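Local coordinates for protein predicted metal-dependent hydrolase of the TIM-barrel fold (Lactobacillus casei, PDB 2QPX) that is of unverified function but binds two zinc ions in a TIM-barrel and is probably a metal-dependent hydrolase of the amidohydrolase family, at residues D108-L113 against A117-I122; M210-A215 against L250-K255; G257-L262 against A365-Q370. One frame throughout, in Å; residues are numbered along the deposited sequence. Where two conformers were deposited one is given.

Contact 1: residues D108-L113 against A117-I122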
loop_
_atom_site.group_PDB
_atom_site.type_symbol
_atom_site.label_atom_id
_atom_site.label_comp_id
_atom_site.label_asym_id
_atom_site.label_seq_id
_atom_site.Cartn_x
_atom_site.Cartn_y
_atom_site.Cartn_z
ATOM N N ASP A 108 -8.812 -35.773 3.155
ATOM C CA ASP A 108 -9.927 -36.353 3.907
ATOM C C ASP A 108 -11.215 -35.531 3.767
ATOM O O ASP A 108 -11.867 -35.219 4.766
ATOM C CB ASP A 108 -9.524 -36.514 5.374
ATOM C CG ASP A 108 -8.182 -37.136 5.517
ATOM O OD1 ASP A 108 -8.072 -38.360 5.263
ATOM O OD2 ASP A 108 -7.209 -36.420 5.838
ATOM N N PRO A 109 -11.583 -35.182 2.516
ATOM C CA PRO A 109 -12.688 -34.254 2.316
ATOM C C PRO A 109 -14.061 -34.875 2.541
ATOM O O PRO A 109 -14.239 -36.109 2.391
ATOM C CB PRO A 109 -12.609 -33.931 0.827
ATOM C CG PRO A 109 -12.078 -35.165 0.236
ATOM C CD PRO A 109 -11.045 -35.654 1.218
ATOM N N ILE A 110 -15.015 -34.009 2.852
ATOM C CA ILE A 110 -16.426 -34.268 2.635
ATOM C C ILE A 110 -16.814 -33.611 1.296
ATOM O O ILE A 110 -16.893 -32.390 1.211
ATOM C CB ILE A 110 -17.317 -33.768 3.802
ATOM C CG1 ILE A 110 -16.903 -34.450 5.125
ATOM C CG2 ILE A 110 -18.791 -33.967 3.504
ATOM C CD1 ILE A 110 -17.495 -33.790 6.335
ATOM N N LEU A 111 -16.919 -34.421 0.241
ATOM C CA LEU A 111 -17.161 -33.913 -1.127
ATOM C C LEU A 111 -18.643 -33.758 -1.459
ATOM O O LEU A 111 -19.039 -32.960 -2.322
ATOM C CB LEU A 111 -16.507 -34.836 -2.162
ATOM C CG LEU A 111 -14.997 -34.938 -2.073
ATOM C CD1 LEU A 111 -14.481 -36.006 -3.027
ATOM C CD2 LEU A 111 -14.374 -33.540 -2.353
ATOM N N ASP A 112 -19.501 -34.507 -0.791
ATOM C CA ASP A 112 -20.890 -34.491 -1.140
ATOM C C ASP A 112 -21.560 -33.245 -0.577
ATOM O O ASP A 112 -21.475 -32.958 0.621
ATOM C CB ASP A 112 -21.533 -35.790 -0.647
ATOM C CG ASP A 112 -22.976 -35.934 -1.060
ATOM O OD1 ASP A 112 -23.856 -35.234 -0.542
ATOM O OD2 ASP A 112 -23.248 -36.759 -1.955
ATOM N N LEU A 113 -22.204 -32.467 -1.440
ATOM C CA LEU A 113 -22.808 -31.216 -1.009
ATOM C C LEU A 113 -24.039 -31.407 -0.155
ATOM O O LEU A 113 -24.304 -30.589 0.722
ATOM C CB LEU A 113 -23.140 -30.346 -2.214
ATOM C CG LEU A 113 -21.940 -29.996 -3.086
ATOM C CD1 LEU A 113 -22.467 -29.131 -4.206
ATOM C CD2 LEU A 113 -20.865 -29.308 -2.246
ATOM N N ALA A 117 -24.457 -29.998 3.517
ATOM C CA ALA A 117 -25.640 -29.248 3.947
ATOM C C ALA A 117 -26.239 -29.850 5.247
ATOM O O ALA A 117 -26.642 -29.107 6.164
ATOM C CB ALA A 117 -26.689 -29.168 2.829
ATOM N N GLU A 118 -26.256 -31.174 5.355
ATOM C CA GLU A 118 -26.756 -31.843 6.583
ATOM C C GLU A 118 -25.851 -31.524 7.780
ATOM O O GLU A 118 -26.328 -31.279 8.918
ATOM C CB GLU A 118 -26.878 -33.378 6.425
ATOM C CG GLU A 118 -27.087 -34.077 7.805
ATOM C CD GLU A 118 -27.459 -35.562 7.780
ATOM O OE1 GLU A 118 -27.832 -36.050 6.669
ATOM O OE2 GLU A 118 -27.399 -36.190 8.879
ATOM N N LEU A 119 -24.555 -31.546 7.543
ATOM C CA LEU A 119 -23.561 -31.300 8.564
ATOM C C LEU A 119 -23.670 -29.891 9.156
ATOM O O LEU A 119 -23.590 -29.711 10.380
ATOM C CB LEU A 119 -22.171 -31.527 7.950
ATOM C CG LEU A 119 -21.043 -31.388 8.919
ATOM C CD1 LEU A 119 -21.026 -32.618 9.956
ATOM C CD2 LEU A 119 -19.738 -31.252 8.136
ATOM N N VAL A 120 -23.839 -28.883 8.296
ATOM C CA VAL A 120 -23.773 -27.487 8.708
ATOM C C VAL A 120 -25.156 -26.889 8.980
ATOM O O VAL A 120 -25.260 -25.853 9.620
ATOM C CB VAL A 120 -22.931 -26.647 7.696
ATOM C CG1 VAL A 120 -21.501 -27.216 7.577
ATOM C CG2 VAL A 120 -23.598 -26.530 6.324
ATOM N N GLY A 121 -26.199 -27.521 8.436
ATOM C CA GLY A 121 -27.581 -27.127 8.680
ATOM C C GLY A 121 -28.182 -26.058 7.779
ATOM O O GLY A 121 -29.253 -25.494 8.099
ATOM N N ILE A 122 -27.512 -25.789 6.653
ATOM C CA ILE A 122 -27.917 -24.746 5.728
ATOM C C ILE A 122 -27.623 -25.227 4.315
ATOM O O ILE A 122 -26.817 -26.124 4.123
ATOM C CB ILE A 122 -27.201 -23.391 6.034
ATOM C CG1 ILE A 122 -25.678 -23.546 6.064
ATOM C CG2 ILE A 122 -27.726 -22.769 7.376
ATOM C CD1 ILE A 122 -24.893 -22.236 6.186
#
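Leu113 and Ala117 join the first turn of helix 113-120 to the body of the same helix, while Ile110, in the loop that leads into it, folds back onto Leu119; together they make a local contact near the protein surface. The backbone link is an i to i+4 helical bond in which Ala117 N gives its hydrogen to Leu113 O over 2.9 Å, with an N-H...O angle of 159°. Leu113 itself directs its side chain away from 117-122, onto Val124 and Ala126 of strand 124-127. Ala117 also rests on Val124, and its single methyl lets the helix lie close to that strand.

The second link is apolar and narrow. CD1 of Ile110 meets CD2 of Leu119 at 3.8 Å, a single methyl on a single methyl, the two side chains meeting at a slant. Leu119 holds CG anti to its backbone N (chi1 -176°), which carries its branched end to the Ile110 methyl. Leucine suits this place because it also packs on Tyr82, Ala83 and Asn86 of helix 79-92 and on Leu22, a mostly apolar surround.

Asp112, at the N-cap, accepts a hydrogen bond at OD1 from Gln115 N, satisfying an amide that has no carbonyl a turn earlier. At the far end Gly121 leaves the helix with a positive phi of 87°, a conformation that glycine adopts readily. The chain thus runs from strand 95-101 through helix 113-120 to strand 124-127, and since the two strands are parallel neighbours this is a beta-alpha-beta crossover, the unit from which TIM barrels are built.

Contact 2: residues M210-A215 against L250-K255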
loop_
_atom_site.group_PDB
_atom_site.type_symbol
_atom_site.label_atom_id
_atom_site.label_comp_id
_atom_site.label_asym_id
_atom_site.label_seq_id
_atom_site.Cartn_x
_atom_site.Cartn_y
_atom_site.Cartn_z
HETATM N N MSE A 210 -8.702 -18.858 -22.716
HETATM C CA MSE A 210 -9.846 -19.452 -22.068
HETATM C C MSE A 210 -10.699 -18.376 -21.414
HETATM O O MSE A 210 -11.935 -18.347 -21.579
HETATM C CB MSE A 210 -9.350 -20.407 -20.987
HETATM C CG MSE A 210 -10.431 -21.110 -20.236
HETATM SE SE MSE A 210 -9.828 -21.968 -18.579
HETATM C CE MSE A 210 -9.739 -20.429 -17.363
ATOM N N LEU A 211 -10.050 -17.481 -20.655
ATOM C CA LEU A 211 -10.833 -16.477 -19.917
ATOM C C LEU A 211 -11.574 -15.505 -20.843
ATOM O O LEU A 211 -12.731 -15.127 -20.582
ATOM C CB LEU A 211 -9.927 -15.731 -18.945
ATOM C CG LEU A 211 -9.464 -16.574 -17.746
ATOM C CD1 LEU A 211 -8.302 -15.861 -17.028
ATOM C CD2 LEU A 211 -10.674 -16.896 -16.837
ATOM N N TYR A 212 -10.924 -15.085 -21.927
ATOM C CA TYR A 212 -11.592 -14.199 -22.882
ATOM C C TYR A 212 -12.716 -14.920 -23.599
ATOM O O TYR A 212 -13.777 -14.359 -23.830
ATOM C CB TYR A 212 -10.594 -13.616 -23.903
ATOM C CG TYR A 212 -9.872 -12.368 -23.384
ATOM C CD1 TYR A 212 -8.775 -12.461 -22.550
ATOM C CD2 TYR A 212 -10.321 -11.066 -23.702
ATOM C CE1 TYR A 212 -8.133 -11.329 -22.079
ATOM C CE2 TYR A 212 -9.683 -9.924 -23.198
ATOM C CZ TYR A 212 -8.600 -10.060 -22.395
ATOM O OH TYR A 212 -7.957 -8.951 -21.886
ATOM N N HIS A 213 -12.504 -16.185 -23.947
ATOM C CA HIS A 213 -13.501 -16.941 -24.698
ATOM C C HIS A 213 -14.660 -17.501 -23.881
ATOM O O HIS A 213 -15.753 -17.641 -24.415
ATOM C CB HIS A 213 -12.829 -17.988 -25.573
ATOM C CG HIS A 213 -12.125 -17.395 -26.736
ATOM N ND1 HIS A 213 -12.677 -17.414 -28.002
ATOM C CD2 HIS A 213 -10.988 -16.659 -26.830
ATOM C CE1 HIS A 213 -11.874 -16.780 -28.840
ATOM N NE2 HIS A 213 -10.863 -16.279 -28.163
ATOM N N VAL A 214 -14.486 -17.762 -22.590
ATOM C CA VAL A 214 -15.606 -18.230 -21.804
ATOM C C VAL A 214 -16.497 -17.078 -21.324
ATOM O O VAL A 214 -17.627 -17.324 -20.920
ATOM C CB VAL A 214 -15.215 -19.137 -20.600
ATOM C CG1 VAL A 214 -14.495 -20.401 -21.090
ATOM C CG2 VAL A 214 -14.445 -18.359 -19.531
ATOM N N ALA A 215 -15.998 -15.847 -21.316
ATOM C CA ALA A 215 -16.783 -14.719 -20.815
ATOM C C ALA A 215 -18.191 -14.653 -21.432
ATOM O O ALA A 215 -19.175 -14.519 -20.702
ATOM C CB ALA A 215 -15.994 -13.382 -20.898
ATOM N N LEU A 250 -11.553 -6.221 -17.773
ATOM C CA LEU A 250 -12.742 -5.593 -17.179
ATOM C C LEU A 250 -13.405 -4.646 -18.205
ATOM O O LEU A 250 -14.627 -4.605 -18.327
ATOM C CB LEU A 250 -12.372 -4.829 -15.915
ATOM C CG LEU A 250 -11.838 -5.649 -14.756
ATOM C CD1 LEU A 250 -11.415 -4.818 -13.534
ATOM C CD2 LEU A 250 -12.839 -6.767 -14.417
ATOM N N LYS A 251 -12.592 -3.894 -18.945
ATOM C CA LYS A 251 -13.095 -2.994 -19.985
ATOM C C LYS A 251 -13.789 -3.815 -21.073
ATOM O O LYS A 251 -14.832 -3.424 -21.586
ATOM C CB LYS A 251 -11.948 -2.174 -20.597
ATOM C CG LYS A 251 -11.429 -1.046 -19.712
ATOM C CD LYS A 251 -10.368 -0.129 -20.411
ATOM N N ALA A 252 -13.236 -4.989 -21.380
ATOM C CA ALA A 252 -13.801 -5.813 -22.437
ATOM C C ALA A 252 -15.168 -6.398 -22.108
ATOM O O ALA A 252 -16.016 -6.546 -22.992
ATOM C CB ALA A 252 -12.833 -6.940 -22.845
ATOM N N PHE A 253 -15.393 -6.770 -20.853
ATOM C CA PHE A 253 -16.555 -7.567 -20.522
ATOM C C PHE A 253 -17.567 -6.997 -19.516
ATOM O O PHE A 253 -18.728 -7.376 -19.569
ATOM C CB PHE A 253 -16.127 -8.963 -20.075
ATOM C CG PHE A 253 -15.435 -9.724 -21.148
ATOM C CD1 PHE A 253 -16.131 -10.063 -22.296
ATOM C CD2 PHE A 253 -14.102 -10.030 -21.068
ATOM C CE1 PHE A 253 -15.507 -10.721 -23.339
ATOM C CE2 PHE A 253 -13.469 -10.698 -22.108
ATOM C CZ PHE A 253 -14.179 -11.044 -23.242
ATOM N N THR A 254 -17.139 -6.169 -18.571
ATOM C CA THR A 254 -18.104 -5.682 -17.585
ATOM C C THR A 254 -19.264 -4.913 -18.232
ATOM O O THR A 254 -20.399 -5.000 -17.773
ATOM C CB THR A 254 -17.498 -4.882 -16.443
ATOM O OG1 THR A 254 -16.802 -3.740 -16.939
ATOM C CG2 THR A 254 -16.569 -5.771 -15.569
ATOM N N LYS A 255 -18.965 -4.155 -19.273
ATOM C CA LYS A 255 -20.000 -3.363 -19.963
ATOM C C LYS A 255 -20.936 -4.263 -20.769
ATOM O O LYS A 255 -22.048 -3.868 -21.150
ATOM C CB LYS A 255 -19.323 -2.392 -20.927
ATOM C CG LYS A 255 -18.441 -3.119 -21.973
ATOM C CD LYS A 255 -18.792 -2.752 -23.423
ATOM C CE LYS A 255 -17.957 -3.520 -24.391
ATOM N NZ LYS A 255 -16.536 -3.048 -24.396
#
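The backbones of helix 204-221 and helix 247-253 come closest at Ala215 and Phe253, whose CA atoms are 7.2 Å apart. That short approach is possible because alanine presents only a methyl group to the neighbouring helix. The CB of Ala215 sits over one face of the Phe253 ring, 3.5 Å from its centroid and 6° off the ring normal, a nearly axial CH-pi contact. On the opposite face lies the methyl of Ala252, the residue just before Phe253, displaced toward the rim, so the ring is held between two alanines.

Phe253 projects toward helix 204-221 with CG anti to its carbonyl carbon (chi1 -63°). Its leading end reaches the backbone of the other helix, CZ lying 3.4 Å from Tyr212 O. Alongside, CE2 of Phe253 touches CD2 of Tyr212 at 3.5 Å. The two rings are oblique, their planes at 61° and their centroids 5.7 Å apart, while the side chains as a whole cross at about a right angle. The Tyr212 ring also reaches back to Ala252, its CE2 being 4.4 Å from that CB.

Tyr249 packs edge-to-face with both Phe253 and Tyr212, extending the pair into an aromatic cluster, and its hydroxyl is hydrogen-bonded to Leu211 O. Tyrosine suits the more open border of the contact, where its OH has a weak hydrogen bond to Leu178 O. Between these two segments the adhesion is therefore apolar and aromatic: no polar pair joins them, and the contact rests on van der Waals fit and on the CH-pi approach of one methyl to a ring.

Contact 3: residues G257-L262 against A365-Q370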
loop_
_atom_site.group_PDB
_atom_site.type_symbol
_atom_site.label_atom_id
_atom_site.label_comp_id
_atom_site.label_asym_id
_atom_site.label_seq_id
_atom_site.Cartn_x
_atom_site.Cartn_y
_atom_site.Cartn_z
ATOM N N GLY A 257 -21.951 -7.075 -19.486
ATOM C CA GLY A 257 -22.787 -7.722 -18.523
ATOM C C GLY A 257 -22.108 -8.776 -17.676
ATOM O O GLY A 257 -22.773 -9.396 -16.866
ATOM N N LEU A 258 -20.806 -9.007 -17.849
ATOM C CA LEU A 258 -20.107 -9.998 -17.026
ATOM C C LEU A 258 -19.984 -9.487 -15.605
ATOM O O LEU A 258 -19.488 -8.393 -15.380
ATOM C CB LEU A 258 -18.708 -10.307 -17.582
ATOM C CG LEU A 258 -17.914 -11.417 -16.875
ATOM C CD1 LEU A 258 -18.547 -12.763 -17.167
ATOM C CD2 LEU A 258 -16.419 -11.363 -17.318
ATOM N N LYS A 259 -20.462 -10.304 -14.673
ATOM C CA LYS A 259 -20.371 -9.985 -13.252
ATOM C C LYS A 259 -19.111 -10.622 -12.679
ATOM O O LYS A 259 -18.996 -11.832 -12.609
ATOM C CB LYS A 259 -21.662 -10.425 -12.552
ATOM C CG LYS A 259 -22.865 -9.577 -12.994
ATOM C CD LYS A 259 -24.140 -10.380 -13.104
ATOM C CE LYS A 259 -25.286 -9.436 -13.429
ATOM N NZ LYS A 259 -26.591 -10.068 -13.324
ATOM N N VAL A 260 -18.142 -9.773 -12.350
ATOM C CA VAL A 260 -16.817 -10.224 -11.918
ATOM C C VAL A 260 -16.694 -9.970 -10.419
ATOM O O VAL A 260 -17.054 -8.887 -9.924
ATOM C CB VAL A 260 -15.708 -9.457 -12.659
ATOM C CG1 VAL A 260 -14.295 -9.791 -12.121
ATOM C CG2 VAL A 260 -15.807 -9.706 -14.174
ATOM N N VAL A 261 -16.214 -10.988 -9.707
ATOM C CA VAL A 261 -16.021 -10.899 -8.249
ATOM C C VAL A 261 -14.577 -11.148 -7.891
ATOM O O VAL A 261 -14.025 -12.201 -8.191
ATOM C CB VAL A 261 -16.921 -11.824 -7.464
ATOM C CG1 VAL A 261 -16.893 -11.437 -5.977
ATOM C CG2 VAL A 261 -18.353 -11.785 -8.003
ATOM N N LEU A 262 -13.961 -10.148 -7.283
ATOM C CA LEU A 262 -12.554 -10.192 -6.878
ATOM C C LEU A 262 -12.452 -10.709 -5.447
ATOM O O LEU A 262 -12.873 -10.013 -4.507
ATOM C CB LEU A 262 -11.900 -8.814 -6.997
ATOM C CG LEU A 262 -11.994 -8.109 -8.348
ATOM C CD1 LEU A 262 -11.243 -6.748 -8.298
ATOM C CD2 LEU A 262 -11.544 -9.043 -9.538
ATOM N N ALA A 365 -27.065 -12.485 -2.592
ATOM C CA ALA A 365 -28.324 -13.168 -2.944
ATOM C C ALA A 365 -28.805 -12.774 -4.307
ATOM O O ALA A 365 -29.242 -13.612 -5.079
ATOM C CB ALA A 365 -29.424 -12.931 -1.858
ATOM N N LYS A 366 -28.678 -11.489 -4.619
ATOM C CA LYS A 366 -29.078 -11.001 -5.933
ATOM C C LYS A 366 -28.118 -11.496 -7.017
ATOM O O LYS A 366 -28.540 -12.001 -8.048
ATOM C CB LYS A 366 -29.152 -9.481 -5.941
ATOM C CG LYS A 366 -29.498 -8.943 -7.316
ATOM C CD LYS A 366 -30.122 -7.591 -7.279
ATOM C CE LYS A 366 -30.524 -7.158 -8.701
ATOM N NZ LYS A 366 -31.145 -5.812 -8.675
ATOM N N LEU A 367 -26.820 -11.349 -6.768
ATOM C CA LEU A 367 -25.805 -11.665 -7.744
ATOM C C LEU A 367 -25.827 -13.142 -8.164
ATOM O O LEU A 367 -25.696 -13.482 -9.343
ATOM C CB LEU A 367 -24.471 -11.247 -7.087
ATOM C CG LEU A 367 -23.219 -11.050 -7.835
ATOM C CD1 LEU A 367 -23.490 -10.185 -9.038
ATOM C CD2 LEU A 367 -22.199 -10.471 -6.799
ATOM N N TYR A 368 -26.045 -14.036 -7.200
ATOM C CA TYR A 368 -26.007 -15.447 -7.424
ATOM C C TYR A 368 -27.397 -16.067 -7.543
ATOM O O TYR A 368 -27.534 -17.284 -7.657
ATOM C CB TYR A 368 -25.197 -16.187 -6.363
ATOM C CG TYR A 368 -23.710 -15.842 -6.329
ATOM C CD1 TYR A 368 -23.213 -14.817 -5.550
ATOM C CD2 TYR A 368 -22.807 -16.580 -7.066
ATOM C CE1 TYR A 368 -21.857 -14.525 -5.492
ATOM C CE2 TYR A 368 -21.446 -16.293 -7.025
ATOM C CZ TYR A 368 -20.981 -15.260 -6.254
ATOM O OH TYR A 368 -19.636 -14.983 -6.169
ATOM N N HIS A 369 -28.423 -15.221 -7.520
ATOM C CA HIS A 369 -29.796 -15.691 -7.705
ATOM C C HIS A 369 -30.245 -16.651 -6.589
ATOM O O HIS A 369 -30.875 -17.693 -6.853
ATOM C CB HIS A 369 -30.008 -16.323 -9.078
ATOM C CG HIS A 369 -29.541 -15.475 -10.217
ATOM N ND1 HIS A 369 -30.154 -14.291 -10.570
ATOM C CD2 HIS A 369 -28.487 -15.619 -11.060
ATOM C CE1 HIS A 369 -29.511 -13.751 -11.596
ATOM N NE2 HIS A 369 -28.503 -14.550 -11.923
ATOM N N GLN A 370 -29.877 -16.304 -5.347
ATOM C CA GLN A 370 -30.160 -17.142 -4.186
ATOM C C GLN A 370 -31.148 -16.470 -3.232
ATOM O O GLN A 370 -31.151 -16.747 -2.044
ATOM C CB GLN A 370 -28.870 -17.506 -3.438
ATOM C CG GLN A 370 -27.832 -18.175 -4.355
ATOM C CD GLN A 370 -28.325 -19.512 -4.860
ATOM O OE1 GLN A 370 -28.665 -20.407 -4.061
ATOM N NE2 GLN A 370 -28.372 -19.675 -6.194
HETATM O O HOH W 1 -27.574 -10.912 -10.781
#
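Lys259 opens the contact, laying the aliphatic part of its side chain along Leu367 at the end of helix 349-367. Its CB is 4.0 Å from Leu367 CD1, with CG and CD scarcely farther, the two side chains sliding past each other in opposite directions. In the conformer given here, one of two, a bend at chi2 (143°) leads on to NZ, which donates to a water at 2.9 Å; that water donates to Lys366 O at 3.1 Å. Lysine suits this partly exposed place, its methylenes packing on Leu367 while its ammonium group reaches water and forms a salt bridge with Asp222.

Two residues on, Val261 again faces the helix end. Its CG2 lies 4.2 Å from Leu367 CD2 and 3.9 Å from Tyr368 OH, a short branched side chain that lets the helix end come close. The Tyr368 hydroxyl is hydrogen-bonded to His17 and Gln226; the Tyr368 side chain is about 6 Å from that of His18, a zinc ligand. His369 then ends the helix in a Schellman motif.

Apolar Leu367 thus lies between two polar groups, the Tyr368 hydroxyl and the Lys259 ammonium, each satisfied by partners outside the two segments, so direct contact between the segments is van der Waals.

From the N terminus, contact 1 closes first, a very short loop with three residues between its segments, within the crossover that carries the chain from strand 95-101 through helix 113-120 to strand 124-127. Contact 2 follows, bringing helices 204-221 and 247-253 together across 34 residues that include strand 225-229. Contact 3 opens just afterwards and spans 102 residues to bring the end of helix 349-367 against strand 260-264. The three lie in series, none enclosing or crossing another. Contacts 2 and 3 adjoin: Phe253 O and Leu258 N probably share a hydrogen bond where the helix ends, and Leu250 packs on Val260. Contact 1 stands apart, its centre about 33 Å from that of contact 2, beyond the chain's centre.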